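Local coordinates for protein fiber KNOB domain (Avirulent turkey hemorrhagic enteritis virus, PDB 4D63) that forms the trimeric head of a siadenovirus fibre, binds sialic acid, and probably attaches the virus to sialylated receptors on host cells, at residues G55-Y67 with T113-E125. Sequence-based numbering, arbitrary orientation.
With SIA (N-acetyl-alpha-neuraminic acid), chain B.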
ATOM      1  N   GLY A  55     -11.014  -1.168 -19.995  1.00 42.80           N
ATOM      2  CA  GLY A  55     -10.974  -2.625 -20.061  1.00 40.81           C
ATOM      3  C   GLY A  55     -11.855  -3.212 -18.967  1.00 38.65           C
ATOM      4  O   GLY A  55     -12.404  -2.482 -18.153  1.00 41.86           O
ATOM      5  N   GLN A  56     -12.018  -4.527 -18.960  1.00 39.87           N
ATOM      6  CA  GLN A  56     -12.632  -5.179 -17.830  1.00 43.14           C
ATOM      7  C   GLN A  56     -12.223  -6.643 -17.721  1.00 41.54           C
ATOM      8  O   GLN A  56     -11.688  -7.247 -18.680  1.00 37.89           O
ATOM      9  CB  GLN A  56     -14.173  -4.994 -17.813  1.00 46.45           C
ATOM     10  CG  GLN A  56     -14.958  -5.729 -18.894  1.00 49.73           C
ATOM     11  CD  GLN A  56     -14.757  -5.117 -20.248  1.00 56.18           C
ATOM     12  OE1 GLN A  56     -14.926  -3.910 -20.422  1.00 58.62           O
ATOM     13  NE2 GLN A  56     -14.380  -5.943 -21.220  1.00 59.67           N
ATOM     14  N   PHE A  57     -12.434  -7.170 -16.516  1.00 38.45           N
ATOM     15  CA  PHE A  57     -12.404  -8.571 -16.256  1.00 36.04           C
ATOM     16  C   PHE A  57     -13.833  -8.950 -15.981  1.00 35.58           C
ATOM     17  O   PHE A  57     -14.676  -8.105 -15.647  1.00 39.19           O
ATOM     18  CB  PHE A  57     -11.580  -8.902 -15.017  1.00 38.79           C
ATOM     19  CG  PHE A  57     -10.119  -8.566 -15.119  1.00 39.88           C
ATOM     20  CD1 PHE A  57      -9.266  -9.371 -15.826  1.00 38.54           C
ATOM     21  CD2 PHE A  57      -9.596  -7.473 -14.447  1.00 38.63           C
ATOM     22  CE1 PHE A  57      -7.921  -9.091 -15.900  1.00 41.96           C
ATOM     23  CE2 PHE A  57      -8.252  -7.179 -14.523  1.00 40.46           C
ATOM     24  CZ  PHE A  57      -7.407  -7.992 -15.248  1.00 43.33           C
ATOM     25  N   VAL A  58     -14.097 -10.240 -16.093  1.00 37.79           N
ATOM     26  CA  VAL A  58     -15.394 -10.789 -15.770  1.00 37.98           C
ATOM     27  C   VAL A  58     -15.179 -11.993 -14.869  1.00 36.72           C
ATOM     28  O   VAL A  58     -14.231 -12.759 -15.062  1.00 35.15           O
ATOM     29  CB  VAL A  58     -16.162 -11.187 -17.055  1.00 42.43           C
ATOM     30  CG1 VAL A  58     -17.531 -11.752 -16.703  1.00 43.57           C
ATOM     31  CG2 VAL A  58     -16.313  -9.961 -17.962  1.00 43.10           C
ATOM     32  N   THR A  59     -16.043 -12.133 -13.863  1.00 37.58           N
ATOM     33  CA  THR A  59     -15.947 -13.233 -12.909  1.00 40.35           C
ATOM     34  C   THR A  59     -16.772 -14.425 -13.362  1.00 42.47           C
ATOM     35  O   THR A  59     -17.534 -14.326 -14.314  1.00 43.91           O
ATOM     36  CB  THR A  59     -16.471 -12.820 -11.518  1.00 39.81           C
ATOM     37  OG1 THR A  59     -17.889 -12.666 -11.576  1.00 34.32           O
ATOM     38  CG2 THR A  59     -15.828 -11.483 -11.038  1.00 40.01           C
ATOM     39  N   LYS A  60     -16.623 -15.530 -12.632  1.00 48.08           N
ATOM     40  CA  LYS A  60     -17.397 -16.764 -12.813  1.00 52.22           C
ATOM     41  C   LYS A  60     -18.901 -16.548 -12.809  1.00 49.79           C
ATOM     42  O   LYS A  60     -19.626 -17.301 -13.428  1.00 48.45           O
ATOM     43  CB  LYS A  60     -17.070 -17.790 -11.710  1.00 56.59           C
ATOM     44  CG  LYS A  60     -16.145 -18.939 -12.108  1.00 64.05           C
ATOM     45  CD  LYS A  60     -15.827 -19.817 -10.884  1.00 72.30           C
ATOM     46  CE  LYS A  60     -15.474 -21.268 -11.240  1.00 76.97           C
ATOM     47  NZ  LYS A  60     -14.162 -21.430 -11.963  1.00 74.77           N
ATOM     48  N   THR A  61     -19.377 -15.553 -12.075  1.00 51.93           N
ATOM     49  CA  THR A  61     -20.804 -15.274 -12.031  1.00 50.94           C
ATOM     50  C   THR A  61     -21.128 -14.126 -12.973  1.00 49.65           C
ATOM     51  O   THR A  61     -22.164 -13.495 -12.832  1.00 48.84           O
ATOM     52  CB  THR A  61     -21.276 -14.922 -10.598  1.00 52.28           C
ATOM     53  OG1 THR A  61     -20.740 -13.661 -10.190  1.00 49.56           O
ATOM     54  CG2 THR A  61     -20.839 -15.985  -9.610  1.00 59.65           C
ATOM     55  N   ALA A  62     -20.242 -13.845 -13.924  1.00 46.49           N
ATOM     56  CA  ALA A  62     -20.474 -12.790 -14.895  1.00 47.83           C
ATOM     57  C   ALA A  62     -20.490 -11.372 -14.306  1.00 50.54           C
ATOM     58  O   ALA A  62     -20.982 -10.440 -14.960  1.00 49.58           O
ATOM     59  CB  ALA A  62     -21.764 -13.052 -15.659  1.00 47.85           C
ATOM     60  N   LYS A  63     -19.961 -11.182 -13.091  1.00 50.76           N
ATOM     61  CA  LYS A  63     -19.731  -9.822 -12.609  1.00 46.33           C
ATOM     62  C   LYS A  63     -18.630  -9.212 -13.472  1.00 41.98           C
ATOM     63  O   LYS A  63     -17.640  -9.848 -13.768  1.00 40.15           O
ATOM     64  CB  LYS A  63     -19.359  -9.757 -11.116  1.00 50.78           C
ATOM     65  CG  LYS A  63     -19.465  -8.328 -10.585  1.00 58.21           C
ATOM     66  CD  LYS A  63     -19.094  -8.124  -9.108  1.00 60.49           C
ATOM     67  CE  LYS A  63     -19.825  -6.901  -8.537  1.00 61.06           C
ATOM     68  NZ  LYS A  63     -18.940  -5.825  -7.995  1.00 63.79           N
ATOM     69  N   VAL A  64     -18.821  -7.969 -13.863  1.00 43.39           N
ATOM     70  CA  VAL A  64     -17.865  -7.228 -14.669  1.00 44.27           C
ATOM     71  C   VAL A  64     -17.085  -6.311 -13.720  1.00 46.39           C
ATOM     72  O   VAL A  64     -17.695  -5.521 -12.980  1.00 38.63           O
ATOM     73  CB  VAL A  64     -18.619  -6.369 -15.715  1.00 46.22           C
ATOM     74  CG1 VAL A  64     -17.679  -5.474 -16.507  1.00 45.25           C
ATOM     75  CG2 VAL A  64     -19.434  -7.271 -16.644  1.00 48.26           C
ATOM     76  N   LEU A  65     -15.751  -6.419 -13.764  1.00 42.90           N
ATOM     77  CA  LEU A  65     -14.865  -5.520 -13.028  1.00 38.90           C
ATOM     78  C   LEU A  65     -14.169  -4.635 -14.019  1.00 37.35           C
ATOM     79  O   LEU A  65     -13.259  -5.071 -14.741  1.00 36.76           O
ATOM     80  CB  LEU A  65     -13.818  -6.284 -12.204  1.00 37.91           C
ATOM     81  CG  LEU A  65     -14.333  -7.421 -11.339  1.00 37.92           C
ATOM     82  CD1 LEU A  65     -13.156  -8.070 -10.637  1.00 38.94           C
ATOM     83  CD2 LEU A  65     -15.388  -6.967 -10.331  1.00 39.29           C
ATOM     84  N   ARG A  66     -14.567  -3.375 -14.028  1.00 36.96           N
ATOM     85  CA  ARG A  66     -14.038  -2.448 -14.975  1.00 42.89           C
ATOM     86  C   ARG A  66     -12.774  -1.764 -14.448  1.00 41.84           C
ATOM     87  O   ARG A  66     -12.633  -1.504 -13.248  1.00 35.25           O
ATOM     88  CB  ARG A  66     -15.126  -1.433 -15.351  1.00 48.50           C
ATOM     89  CG  ARG A  66     -16.234  -2.082 -16.180  1.00 54.96           C
ATOM     90  CD  ARG A  66     -17.498  -1.253 -16.218  1.00 62.63           C
ATOM     91  NE  ARG A  66     -17.237   0.177 -16.440  1.00 69.72           N
ATOM     92  CZ  ARG A  66     -17.318   1.153 -15.519  1.00 76.68           C
ATOM     93  NH1 ARG A  66     -17.649   0.905 -14.248  1.00 72.25           N
ATOM     94  NH2 ARG A  66     -17.060   2.414 -15.881  1.00 77.38           N
ATOM     95  N   TYR A  67     -11.875  -1.475 -15.382  1.00 39.63           N
ATOM     96  CA  TYR A  67     -10.660  -0.760 -15.085  1.00 42.86           C
ATOM     97  C   TYR A  67     -10.227   0.138 -16.239  1.00 39.82           C
ATOM     98  O   TYR A  67     -10.673  -0.050 -17.359  1.00 43.95           O
ATOM     99  CB  TYR A  67      -9.563  -1.776 -14.777  1.00 41.81           C
ATOM    100  CG  TYR A  67      -9.216  -2.712 -15.895  1.00 41.59           C
ATOM    101  CD1 TYR A  67      -8.388  -2.297 -16.955  1.00 44.40           C
ATOM    102  CD2 TYR A  67      -9.676  -4.014 -15.897  1.00 40.24           C
ATOM    103  CE1 TYR A  67      -8.051  -3.164 -17.985  1.00 43.38           C
ATOM    104  CE2 TYR A  67      -9.333  -4.884 -16.920  1.00 46.32           C
ATOM    105  CZ  TYR A  67      -8.526  -4.450 -17.960  1.00 43.15           C
ATOM    106  OH  TYR A  67      -8.162  -5.317 -18.963  1.00 48.34           O
ATOM    107  N   THR A 113      -7.107 -17.409   1.861  1.00 36.43           N
ATOM    108  CA  THR A 113      -6.723 -17.008   0.530  1.00 35.38           C
ATOM    109  C   THR A 113      -7.899 -17.284  -0.387  1.00 36.06           C
ATOM    110  O   THR A 113      -8.313 -18.438  -0.525  1.00 34.51           O
ATOM    111  CB  THR A 113      -5.458 -17.758   0.104  1.00 34.54           C
ATOM    112  OG1 THR A 113      -4.434 -17.411   1.024  1.00 33.60           O
ATOM    113  CG2 THR A 113      -5.012 -17.379  -1.316  1.00 33.59           C
ATOM    114  N   TYR A 114      -8.475 -16.205  -0.939  1.00 34.37           N
ATOM    115  CA  TYR A 114      -9.638 -16.299  -1.814  1.00 34.21           C
ATOM    116  C   TYR A 114      -9.213 -15.965  -3.238  1.00 34.20           C
ATOM    117  O   TYR A 114      -8.720 -14.878  -3.527  1.00 31.46           O
ATOM    118  CB  TYR A 114     -10.774 -15.392  -1.297  1.00 36.59           C
ATOM    119  CG  TYR A 114     -11.156 -15.790   0.124  1.00 42.14           C
ATOM    120  CD1 TYR A 114     -10.397 -15.359   1.211  1.00 44.41           C
ATOM    121  CD2 TYR A 114     -12.221 -16.656   0.373  1.00 44.39           C
ATOM    122  CE1 TYR A 114     -10.712 -15.740   2.504  1.00 49.84           C
ATOM    123  CE2 TYR A 114     -12.537 -17.047   1.671  1.00 47.05           C
ATOM    124  CZ  TYR A 114     -11.769 -16.600   2.730  1.00 47.27           C
ATOM    125  OH  TYR A 114     -12.063 -16.989   4.032  1.00 56.49           O
ATOM    126  N   ILE A 115      -9.399 -16.935  -4.117  1.00 34.00           N
ATOM    127  CA  ILE A 115      -8.943 -16.859  -5.482  1.00 36.07           C
ATOM    128  C   ILE A 115     -10.125 -16.660  -6.409  1.00 36.89           C
ATOM    129  O   ILE A 115     -11.057 -17.482  -6.438  1.00 35.99           O
ATOM    130  CB  ILE A 115      -8.190 -18.146  -5.877  1.00 36.80           C
ATOM    131  CG1 ILE A 115      -7.033 -18.394  -4.895  1.00 38.11           C
ATOM    132  CG2 ILE A 115      -7.702 -18.044  -7.314  1.00 37.67           C
ATOM    133  CD1 ILE A 115      -6.144 -19.576  -5.240  1.00 40.99           C
ATOM    134  N   VAL A 116     -10.053 -15.570  -7.168  1.00 37.12           N
ATOM    135  CA  VAL A 116     -11.102 -15.139  -8.067  1.00 36.49           C
ATOM    136  C   VAL A 116     -10.631 -15.329  -9.511  1.00 36.75           C
ATOM    137  O   VAL A 116      -9.928 -14.474 -10.027  1.00 36.19           O
ATOM    138  CB  VAL A 116     -11.444 -13.645  -7.839  1.00 38.03           C
ATOM    139  CG1 VAL A 116     -12.549 -13.190  -8.796  1.00 37.66           C
ATOM    140  CG2 VAL A 116     -11.865 -13.401  -6.392  1.00 38.83           C
ATOM    141  N   PRO A 117     -10.993 -16.465 -10.166  1.00 38.61           N
ATOM    142  CA  PRO A 117     -10.625 -16.634 -11.587  1.00 40.75           C
ATOM    143  C   PRO A 117     -11.332 -15.595 -12.385  1.00 39.03           C
ATOM    144  O   PRO A 117     -12.488 -15.295 -12.082  1.00 39.12           O
ATOM    145  CB  PRO A 117     -11.159 -18.023 -11.961  1.00 42.05           C
ATOM    146  CG  PRO A 117     -12.136 -18.358 -10.907  1.00 44.63           C
ATOM    147  CD  PRO A 117     -11.724 -17.631  -9.653  1.00 41.04           C
ATOM    148  N   LEU A 118     -10.626 -15.016 -13.348  1.00 38.23           N
ATOM    149  CA  LEU A 118     -11.157 -13.937 -14.191  1.00 40.50           C
ATOM    150  C   LEU A 118     -11.015 -14.309 -15.677  1.00 42.40           C
ATOM    151  O   LEU A 118     -10.191 -15.154 -16.053  1.00 40.34           O
ATOM    152  CB  LEU A 118     -10.389 -12.632 -13.919  1.00 39.27           C
ATOM    153  CG  LEU A 118     -10.436 -12.078 -12.479  1.00 38.63           C
ATOM    154  CD1 LEU A 118      -9.301 -11.100 -12.230  1.00 37.54           C
ATOM    155  CD2 LEU A 118     -11.791 -11.457 -12.172  1.00 39.70           C
ATOM    156  N   ASN A 119     -11.824 -13.679 -16.510  1.00 45.79           N
ATOM    157  CA  ASN A 119     -11.685 -13.821 -17.945  1.00 54.69           C
ATOM    158  C   ASN A 119     -11.557 -12.458 -18.601  1.00 52.54           C
ATOM    159  O   ASN A 119     -12.117 -11.458 -18.131  1.00 48.80           O
ATOM    160  CB  ASN A 119     -12.842 -14.641 -18.541  1.00 64.25           C
ATOM    161  CG  ASN A 119     -12.513 -16.131 -18.609  1.00 78.40           C
ATOM    162  OD1 ASN A 119     -12.881 -16.896 -17.711  1.00 81.83           O
ATOM    163  ND2 ASN A 119     -11.774 -16.545 -19.658  1.00 84.43           N
ATOM    164  N   GLY A 120     -10.784 -12.427 -19.678  1.00 52.69           N
ATOM    165  CA  GLY A 120     -10.575 -11.206 -20.440  1.00 54.98           C
ATOM    166  C   GLY A 120      -9.476 -10.391 -19.800  1.00 56.94           C
ATOM    167  O   GLY A 120      -8.590 -10.941 -19.147  1.00 52.08           O
ATOM    168  N   GLY A 121      -9.533  -9.081 -20.018  1.00 60.65           N
ATOM    169  CA  GLY A 121      -8.613  -8.141 -19.396  1.00 61.09           C
ATOM    170  C   GLY A 121      -7.167  -8.444 -19.725  1.00 60.99           C
ATOM    171  O   GLY A 121      -6.884  -9.062 -20.752  1.00 63.57           O
ATOM    172  N   VAL A 122      -6.265  -8.050 -18.825  1.00 60.98           N
ATOM    173  CA  VAL A 122      -4.824  -8.208 -19.030  1.00 55.55           C
ATOM    174  C   VAL A 122      -4.248  -9.331 -18.193  1.00 53.29           C
ATOM    175  O   VAL A 122      -4.886  -9.801 -17.252  1.00 55.69           O
ATOM    176  CB  VAL A 122      -4.064  -6.890 -18.792  1.00 57.10           C
ATOM    177  CG1 VAL A 122      -4.638  -5.804 -19.689  1.00 60.06           C
ATOM    178  CG2 VAL A 122      -4.109  -6.440 -17.333  1.00 56.37           C
ATOM    179  N   ARG A 123      -3.044  -9.766 -18.579  1.00 54.20           N
ATOM    180  CA  ARG A 123      -2.334 -10.895 -17.968  1.00 53.21           C
ATOM    181  C   ARG A 123      -1.047 -10.380 -17.385  1.00 50.92           C
ATOM    182  O   ARG A 123      -0.067 -10.173 -18.123  1.00 51.20           O
ATOM    183  CB  ARG A 123      -2.011 -11.976 -18.999  1.00 55.85           C
ATOM    184  CG  ARG A 123      -3.244 -12.599 -19.610  1.00 62.83           C
ATOM    185  CD  ARG A 123      -2.945 -13.810 -20.490  1.00 66.95           C
ATOM    186  NE  ARG A 123      -4.135 -14.671 -20.559  1.00 74.96           N
ATOM    187  CZ  ARG A 123      -5.162 -14.535 -21.408  1.00 75.76           C
ATOM    188  NH1 ARG A 123      -5.166 -13.573 -22.323  1.00 71.17           N
ATOM    189  NH2 ARG A 123      -6.194 -15.391 -21.338  1.00 79.47           N
ATOM    190  N   VAL A 124      -1.075 -10.147 -16.066  1.00 49.44           N
ATOM    191  CA  VAL A 124       0.037  -9.534 -15.329  1.00 45.07           C
ATOM    192  C   VAL A 124       0.310 -10.277 -14.045  1.00 41.57           C
ATOM    193  O   VAL A 124      -0.596 -10.817 -13.418  1.00 36.03           O
ATOM    194  CB  VAL A 124      -0.225  -8.066 -14.928  1.00 43.86           C
ATOM    195  CG1 VAL A 124      -0.258  -7.168 -16.140  1.00 47.99           C
ATOM    196  CG2 VAL A 124      -1.520  -7.901 -14.146  1.00 45.89           C
ATOM    197  N   GLU A 125       1.579 -10.298 -13.681  1.00 38.48           N
ATOM    198  CA  GLU A 125       2.007 -10.681 -12.363  1.00 39.02           C
ATOM    199  C   GLU A 125       2.234  -9.363 -11.585  1.00 37.54           C
ATOM    200  O   GLU A 125       3.298  -8.744 -11.700  1.00 38.18           O
ATOM    201  CB  GLU A 125       3.301 -11.501 -12.460  1.00 41.15           C
ATOM    202  CG  GLU A 125       3.168 -12.916 -13.032  1.00 44.55           C
ATOM    203  CD  GLU A 125       2.175 -13.820 -12.294  1.00 47.25           C
ATOM    204  OE1 GLU A 125       1.998 -13.703 -11.043  1.00 44.59           O
ATOM    205  OE2 GLU A 125       1.559 -14.674 -12.987  1.00 45.82           O
TER
HETATM  206  C1  SIA B1455       1.128 -20.544 -16.288  0.67 54.64           C
HETATM  207  C2  SIA B1455       2.610 -20.215 -16.154  0.67 59.87           C
HETATM  208  C3  SIA B1455       2.862 -18.697 -16.268  0.67 60.32           C
HETATM  209  C4  SIA B1455       2.493 -17.937 -14.987  0.67 58.63           C
HETATM  210  C5  SIA B1455       3.253 -18.561 -13.827  0.67 57.40           C
HETATM  211  C6  SIA B1455       2.829 -20.034 -13.711  0.67 58.57           C
HETATM  212  C7  SIA B1455       3.539 -20.810 -12.602  0.67 58.64           C
HETATM  213  C8  SIA B1455       3.370 -22.337 -12.724  0.67 59.15           C
HETATM  214  C9  SIA B1455       4.702 -23.074 -12.899  0.67 59.51           C
HETATM  215  C10 SIA B1455       4.032 -17.260 -11.896  0.67 51.68           C
HETATM  216  C11 SIA B1455       3.693 -16.318 -10.763  0.67 50.39           C
HETATM  217  N5  SIA B1455       3.035 -17.748 -12.637  0.67 53.43           N
HETATM  218  O1A SIA B1455       0.364 -19.666 -16.754  0.67 51.28           O
HETATM  219  O1B SIA B1455       0.713 -21.684 -15.957  0.67 45.54           O
HETATM  220  O2  SIA B1455       3.336 -20.941 -17.173  0.67 61.31           O
HETATM  221  O4  SIA B1455       2.808 -16.527 -15.057  0.67 54.31           O
HETATM  222  O6  SIA B1455       3.173 -20.695 -14.930  0.67 59.88           O
HETATM  223  O7  SIA B1455       4.934 -20.456 -12.652  0.67 57.09           O
HETATM  224  O8  SIA B1455       2.726 -22.898 -11.575  0.67 55.84           O
HETATM  225  O9  SIA B1455       4.457 -24.404 -13.379  0.67 60.42           O
HETATM  226  O10 SIA B1455       5.185 -17.549 -12.123  0.67 49.17           O
HETATM  227  O   HOH W   1     -14.320 -15.680 -15.501  1.00 53.60           O
HETATM  228  O   HOH W   2     -14.718 -15.487 -10.442  1.00 38.41           O
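Val58 O is gripped twice: Asn119 N donates to it at 3.0 Å (153° at the hydrogen), and a water linking it to Asn119 OD1 donates as well. With the return bond from Val58 N to Asn119 O, this makes an antiparallel hydrogen-bonded pair between strands 53-59 and 113-120 of the beta-rich fibre head. The N-to-C directions of segments 55-59 and 113-120 make 131°, well short of strictly antiparallel, and beyond the pair a second water accepts from Lys60 N and donates to Pro117 O at 2.8 Å, bridging what the backbones no longer bond directly. Leu118 packs inward: CD1 lies over one face of the Phe57 ring, 4.1 Å from its centroid, a CH-pi contact, while CD2 reaches Phe57 CB and, at 4.0 Å, Leu65 CD1 of the adjoining strand. Phe57 CG stands anti to its carbonyl carbon (chi1 -64°), turning the ring edge to Val122 O, 3.4 Å from CE1. Gly120 and Gly121, both at positive phi, turn the chain past this ring towards Glu125 in the sialic acid pocket. There Glu125 OE1 makes a salt bridge with Arg150 and a hydrogen bond with Thr152 OG1, whereas OE2 takes Val153 N and, at 3.0 Å, a hydrogen bond from the sugar hydroxyl O4.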